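Local coordinates for protein AMP-dependent synthetase and ligase (Xenorhabdus doucetiae, PDB 6QSR) that pairs with a FabA/FabZ-like partner chain in the ApeI:P dehydratase heterocomplex, part of the type II polyketide synthase that makes aryl polyene pigments, at residues 20-23 with 28-31; 45-50 with 78-83. All blocks are in the same frame, centred on the assembly; numbering follows the deposited sequence.

Contact 1 of 2, residues 20-23 with 28-31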
loop_
_atom_site.group_PDB
_atom_site.type_symbol
_atom_site.label_atom_id
_atom_site.label_comp_id
_atom_site.label_asym_id
_atom_site.label_seq_id
_atom_site.Cartn_x
_atom_site.Cartn_y
_atom_site.Cartn_z
ATOM N N LEU A 20 -4.438 1.447 -18.680
ATOM C CA LEU A 20 -5.365 1.916 -17.652
ATOM C C LEU A 20 -5.364 3.423 -17.549
ATOM O O LEU A 20 -4.319 4.058 -17.676
ATOM C CB LEU A 20 -4.964 1.368 -16.284
ATOM C CG LEU A 20 -4.898 -0.145 -16.149
ATOM C CD1 LEU A 20 -4.392 -0.492 -14.762
ATOM C CD2 LEU A 20 -6.261 -0.764 -16.408
ATOM N N TYR A 21 -6.532 3.977 -17.263
ATOM C CA TYR A 21 -6.692 5.418 -17.101
ATOM C C TYR A 21 -7.163 5.718 -15.675
ATOM O O TYR A 21 -8.092 5.086 -15.176
ATOM C CB TYR A 21 -7.681 5.952 -18.131
ATOM C CG TYR A 21 -8.045 7.395 -17.894
ATOM C CD1 TYR A 21 -7.181 8.418 -18.271
ATOM C CD2 TYR A 21 -9.242 7.737 -17.263
ATOM C CE1 TYR A 21 -7.508 9.749 -18.038
ATOM C CE2 TYR A 21 -9.578 9.062 -17.032
ATOM C CZ TYR A 21 -8.705 10.063 -17.416
ATOM O OH TYR A 21 -9.037 11.384 -17.179
ATOM N N LEU A 22 -6.515 6.692 -15.040
ATOM C CA LEU A 22 -6.844 7.114 -13.684
ATOM C C LEU A 22 -7.810 8.297 -13.727
ATOM O O LEU A 22 -7.422 9.407 -14.090
ATOM C CB LEU A 22 -5.569 7.498 -12.929
ATOM C CG LEU A 22 -4.444 6.454 -12.920
ATOM C CD1 LEU A 22 -3.321 6.913 -12.006
ATOM C CD2 LEU A 22 -4.983 5.100 -12.503
ATOM N N ASP A 23 -9.067 8.044 -13.370
ATOM C CA ASP A 23 -10.084 9.084 -13.294
ATOM C C ASP A 23 -10.018 9.819 -11.955
ATOM O O ASP A 23 -9.799 9.185 -10.919
ATOM C CB ASP A 23 -11.478 8.477 -13.462
ATOM C CG ASP A 23 -12.523 9.518 -13.821
ATOM O OD1 ASP A 23 -13.231 9.995 -12.915
ATOM O OD2 ASP A 23 -12.613 9.882 -15.009
ATOM N N TRP A 28 -9.806 5.490 -4.528
ATOM C CA TRP A 28 -8.440 5.506 -3.973
ATOM C C TRP A 28 -7.878 6.903 -3.690
ATOM O O TRP A 28 -7.089 7.076 -2.764
ATOM C CB TRP A 28 -7.462 4.818 -4.934
ATOM C CG TRP A 28 -7.676 3.358 -5.122
ATOM C CD1 TRP A 28 -8.196 2.737 -6.220
ATOM C CD2 TRP A 28 -7.362 2.324 -4.186
ATOM N NE1 TRP A 28 -8.221 1.375 -6.026
ATOM C CE2 TRP A 28 -7.711 1.095 -4.787
ATOM C CE3 TRP A 28 -6.811 2.318 -2.899
ATOM C CZ2 TRP A 28 -7.537 -0.134 -4.136
ATOM C CZ3 TRP A 28 -6.632 1.094 -2.251
ATOM C CH2 TRP A 28 -6.996 -0.112 -2.874
ATOM N N PHE A 29 -8.248 7.880 -4.519
ATOM C CA PHE A 29 -7.791 9.263 -4.347
ATOM C C PHE A 29 -8.510 10.017 -3.229
ATOM O O PHE A 29 -7.995 11.028 -2.766
ATOM C CB PHE A 29 -7.952 10.055 -5.652
ATOM C CG PHE A 29 -7.127 9.535 -6.792
ATOM C CD1 PHE A 29 -5.736 9.503 -6.712
ATOM C CD2 PHE A 29 -7.734 9.114 -7.966
ATOM C CE1 PHE A 29 -4.973 9.041 -7.774
ATOM C CE2 PHE A 29 -6.976 8.639 -9.024
ATOM C CZ PHE A 29 -5.596 8.607 -8.930
ATOM N N ARG A 30 -9.687 9.542 -2.805
ATOM C CA ARG A 30 -10.471 10.201 -1.747
ATOM C C ARG A 30 -9.716 10.247 -0.414
ATOM O O ARG A 30 -9.438 9.205 0.191
ATOM C CB ARG A 30 -11.810 9.497 -1.522
ATOM C CG ARG A 30 -12.731 9.426 -2.732
ATOM C CD ARG A 30 -14.174 9.165 -2.326
ATOM N NE ARG A 30 -14.744 10.373 -1.719
ATOM C CZ ARG A 30 -15.326 10.472 -0.518
ATOM N NH1 ARG A 30 -15.496 9.417 0.283
ATOM N NH2 ARG A 30 -15.774 11.661 -0.119
ATOM N N GLY A 31 -9.384 11.455 0.035
ATOM C CA GLY A 31 -8.596 11.647 1.255
ATOM C C GLY A 31 -7.127 11.262 1.132
ATOM O O GLY A 31 -6.438 11.131 2.141
#

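Contact 2 of 2, residues 45-50 with 78-83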
loop_
_atom_site.group_PDB
_atom_site.type_symbol
_atom_site.label_atom_id
_atom_site.label_comp_id
_atom_site.label_asym_id
_atom_site.label_seq_id
_atom_site.Cartn_x
_atom_site.Cartn_y
_atom_site.Cartn_z
ATOM N N ILE A 45 -0.635 -2.593 -6.434
ATOM C CA ILE A 45 -0.518 -4.026 -6.110
ATOM C C ILE A 45 -1.885 -4.713 -6.268
ATOM O O ILE A 45 -1.967 -5.825 -6.824
ATOM C CB ILE A 45 0.081 -4.239 -4.708
ATOM C CG1 ILE A 45 1.526 -3.724 -4.683
ATOM C CG2 ILE A 45 0.078 -5.717 -4.319
ATOM C CD1 ILE A 45 2.013 -3.339 -3.315
ATOM N N ASP A 46 -2.940 -4.032 -5.810
ATOM C CA ASP A 46 -4.312 -4.547 -5.873
ATOM C C ASP A 46 -4.707 -4.942 -7.307
ATOM O O ASP A 46 -5.212 -6.034 -7.523
ATOM C CB ASP A 46 -5.297 -3.531 -5.267
ATOM C CG ASP A 46 -6.671 -4.126 -4.990
ATOM O OD1 ASP A 46 -6.793 -4.979 -4.089
ATOM O OD2 ASP A 46 -7.640 -3.726 -5.657
ATOM N N TRP A 47 -4.421 -4.079 -8.287
ATOM C CA TRP A 47 -4.776 -4.346 -9.684
ATOM C C TRP A 47 -3.909 -5.442 -10.314
ATOM O O TRP A 47 -4.413 -6.278 -11.055
ATOM C CB TRP A 47 -4.707 -3.063 -10.525
ATOM C CG TRP A 47 -5.533 -1.941 -9.974
ATOM C CD1 TRP A 47 -6.651 -2.040 -9.188
ATOM C CD2 TRP A 47 -5.312 -0.542 -10.180
ATOM N NE1 TRP A 47 -7.123 -0.784 -8.872
ATOM C CE2 TRP A 47 -6.325 0.153 -9.476
ATOM C CE3 TRP A 47 -4.349 0.194 -10.884
ATOM C CZ2 TRP A 47 -6.404 1.555 -9.461
ATOM C CZ3 TRP A 47 -4.427 1.595 -10.862
ATOM C CH2 TRP A 47 -5.445 2.252 -10.151
ATOM N N VAL A 48 -2.620 -5.448 -10.003
ATOM C CA VAL A 48 -1.745 -6.561 -10.387
ATOM C C VAL A 48 -2.362 -7.892 -9.952
ATOM O O VAL A 48 -2.483 -8.818 -10.755
ATOM C CB VAL A 48 -0.307 -6.383 -9.850
ATOM C CG1 VAL A 48 0.498 -7.674 -9.962
ATOM C CG2 VAL A 48 0.397 -5.276 -10.623
ATOM N N MET A 49 -2.803 -7.967 -8.706
ATOM C CA MET A 49 -3.449 -9.186 -8.208
ATOM C C MET A 49 -4.778 -9.517 -8.905
ATOM O O MET A 49 -5.073 -10.692 -9.104
ATOM C CB MET A 49 -3.639 -9.108 -6.696
ATOM C CG MET A 49 -2.327 -9.047 -5.927
ATOM S SD MET A 49 -1.272 -10.501 -6.092
ATOM C CE MET A 49 -2.476 -11.812 -5.855
ATOM N N HIS A 50 -5.563 -8.499 -9.274
ATOM C CA HIS A 50 -6.833 -8.709 -9.990
ATOM C C HIS A 50 -6.615 -9.321 -11.371
ATOM O O HIS A 50 -7.267 -10.296 -11.728
ATOM C CB HIS A 50 -7.628 -7.402 -10.140
ATOM C CG HIS A 50 -8.792 -7.510 -11.081
ATOM N ND1 HIS A 50 -9.934 -8.219 -10.774
ATOM C CD2 HIS A 50 -8.975 -7.030 -12.335
ATOM C CE1 HIS A 50 -10.778 -8.154 -11.790
ATOM N NE2 HIS A 50 -10.220 -7.438 -12.749
ATOM N N ASN A 78 -3.456 10.501 -15.499
ATOM C CA ASN A 78 -2.395 9.645 -16.029
ATOM C C ASN A 78 -2.974 8.406 -16.703
ATOM O O ASN A 78 -4.000 7.864 -16.276
ATOM C CB ASN A 78 -1.420 9.187 -14.939
ATOM C CG ASN A 78 -0.572 10.314 -14.362
ATOM O OD1 ASN A 78 0.022 10.147 -13.300
ATOM N ND2 ASN A 78 -0.497 11.450 -15.053
ATOM N N THR A 79 -2.305 7.993 -17.774
ATOM C CA THR A 79 -2.554 6.724 -18.431
ATOM C C THR A 79 -1.352 5.849 -18.104
ATOM O O THR A 79 -0.203 6.301 -18.189
ATOM C CB THR A 79 -2.724 6.901 -19.949
ATOM O OG1 THR A 79 -3.873 7.716 -20.194
ATOM C CG2 THR A 79 -2.926 5.557 -20.648
ATOM N N LEU A 80 -1.636 4.616 -17.695
ATOM C CA LEU A 80 -0.629 3.650 -17.293
ATOM C C LEU A 80 -0.612 2.487 -18.267
ATOM O O LEU A 80 -1.661 2.097 -18.792
ATOM C CB LEU A 80 -0.949 3.107 -15.894
ATOM C CG LEU A 80 -1.280 4.109 -14.786
ATOM C CD1 LEU A 80 -1.513 3.387 -13.466
ATOM C CD2 LEU A 80 -0.171 5.139 -14.642
ATOM N N LEU A 81 0.576 1.932 -18.495
ATOM C CA LEU A 81 0.724 0.655 -19.169
ATOM C C LEU A 81 1.246 -0.333 -18.131
ATOM O O LEU A 81 2.346 -0.158 -17.605
ATOM C CB LEU A 81 1.695 0.763 -20.350
ATOM C CG LEU A 81 1.306 1.748 -21.460
ATOM C CD1 LEU A 81 2.394 1.820 -22.526
ATOM C CD2 LEU A 81 -0.027 1.359 -22.082
ATOM N N LEU A 82 0.436 -1.342 -17.829
ATOM C CA LEU A 82 0.766 -2.374 -16.837
ATOM C C LEU A 82 1.167 -3.658 -17.541
ATOM O O LEU A 82 0.366 -4.221 -18.270
ATOM C CB LEU A 82 -0.445 -2.641 -15.942
ATOM C CG LEU A 82 -0.357 -3.797 -14.941
ATOM C CD1 LEU A 82 0.888 -3.688 -14.075
ATOM C CD2 LEU A 82 -1.621 -3.833 -14.100
ATOM N N LYS A 83 2.387 -4.122 -17.281
ATOM C CA LYS A 83 2.941 -5.336 -17.866
ATOM C C LYS A 83 3.096 -6.328 -16.722
ATOM O O LYS A 83 3.698 -5.985 -15.710
ATOM C CB LYS A 83 4.298 -5.001 -18.491
ATOM C CG LYS A 83 5.174 -6.172 -18.933
ATOM C CD LYS A 83 6.636 -5.866 -18.609
ATOM C CE LYS A 83 7.608 -6.844 -19.245
ATOM N NZ LYS A 83 8.930 -6.180 -19.446
#

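Contact 1 of 2, residues 20-23 with 28-31
Asp23 and Phe29 mark the closest approach of the two backbones, and even there CA of Asp23 and CA of Phe29 are 9.2 Å apart. The strand proper ends at Tyr21, although the backbone of Leu22 is still bonded to the segment leading into strand 79-87; the chain turns off at Asp23, while 28-29 belong to a short 3-10 turn. No hydrogen bond joins the two segments; the gap is bridged by the Phe29 side chain. With chi1 at -63°, Phe29 sets CG beside its own N and opposite its carbonyl carbon, which sends the ring out toward the end of the strand. What arrives there is an edge. The carbonyl oxygen of Asp23 lies near the ring plane, 3.4 Å from CE2 and 3.6 Å from CD2 of Phe29, where the slightly positive ring hydrogens suit an oxygen better than a face would. Next along the rim, CZ of Phe29 meets CB and CD1 of Leu22, each at 4.2 Å, and the two side chains run roughly at right angles. The side chain of Asp23 leaves the backbone away from residues 28-31: OD1 is hydrogen-bonded to the hydroxyl of Thr25 in the connecting loop, and OD2 lies in the plane of the Tyr21 ring, at its edge. Pro37 and Pro76 add further packing to Phe29, and Gly31 makes backbone hydrogen bonds to the FabA/FabZ-like partner chain. The contact thus ties the loop before helix 41-56 back to the end of strand 15-21, where Leu22 also packs on Leu80 of the neighbouring strand 79-87.

Contact 2 of 2, residues 45-50 with 78-83
Leu82 carries its CG anti to the backbone N (chi1 173°) and reaches from the strand toward the helix, while Val48, with chi1 166° placing CG1 anti to N, has its other branch, CG2, beside N and available to the strand. CG2 of Val48 and CD1 of Leu82 therefore meet methyl to methyl at 3.8 Å, between the two residues whose CA atoms come closest, 8.1 Å apart. One residue earlier on the helix, Trp47 extends its indole along the strand, and the six-membered ring comes in edge first: CD1 of Leu80 lies near the ring plane, 4.3 Å from CZ3 of Trp47. The pyrrole end is held separately, NE1 being hydrogen-bonded to the backbone oxygen of Met1, which, with the packing around the ring, is consistent with a set orientation of the indole. Leu80 and Leu82 are two apart on the strand and so share its helix-facing side. All four touching residues are buried, and the join is purely apolar. Tyr97 of the adjacent strand 92-99 touches Trp47, Val48 and Leu82, continuing the same layer. On another side of the helix, Asp46 accepts a hydrogen bond from Trp77 of the FabA/FabZ-like partner chain. A long central helix laid against the concave face of a curved antiparallel sheet is the hallmark of the hot-dog fold, and this contact lies at its core.

Contacts 1 and 2 follow one another along the chain, with centres about 12 Å apart, and are stitched together by the sheet. Strands 15-21 and 79-87 are antiparallel neighbours: O of Leu20 lies 2.7 Å from N of Leu80, and N of Leu22 lies 3.0 Å from O of Asn78, both probable hydrogen bonds. Side chains bridge them too, since CD2 of Leu22 packs 3.7 Å from CH2 of Trp47. Contact 2 lies deep, about 2 Å from the chain centre, whereas the centre of contact 1 sits about 13 Å out, where the loop leading into helix 41-56 passes. Neighbouring residues of segments 28-31 and 45-50, not the touching ones, meet the partner chain.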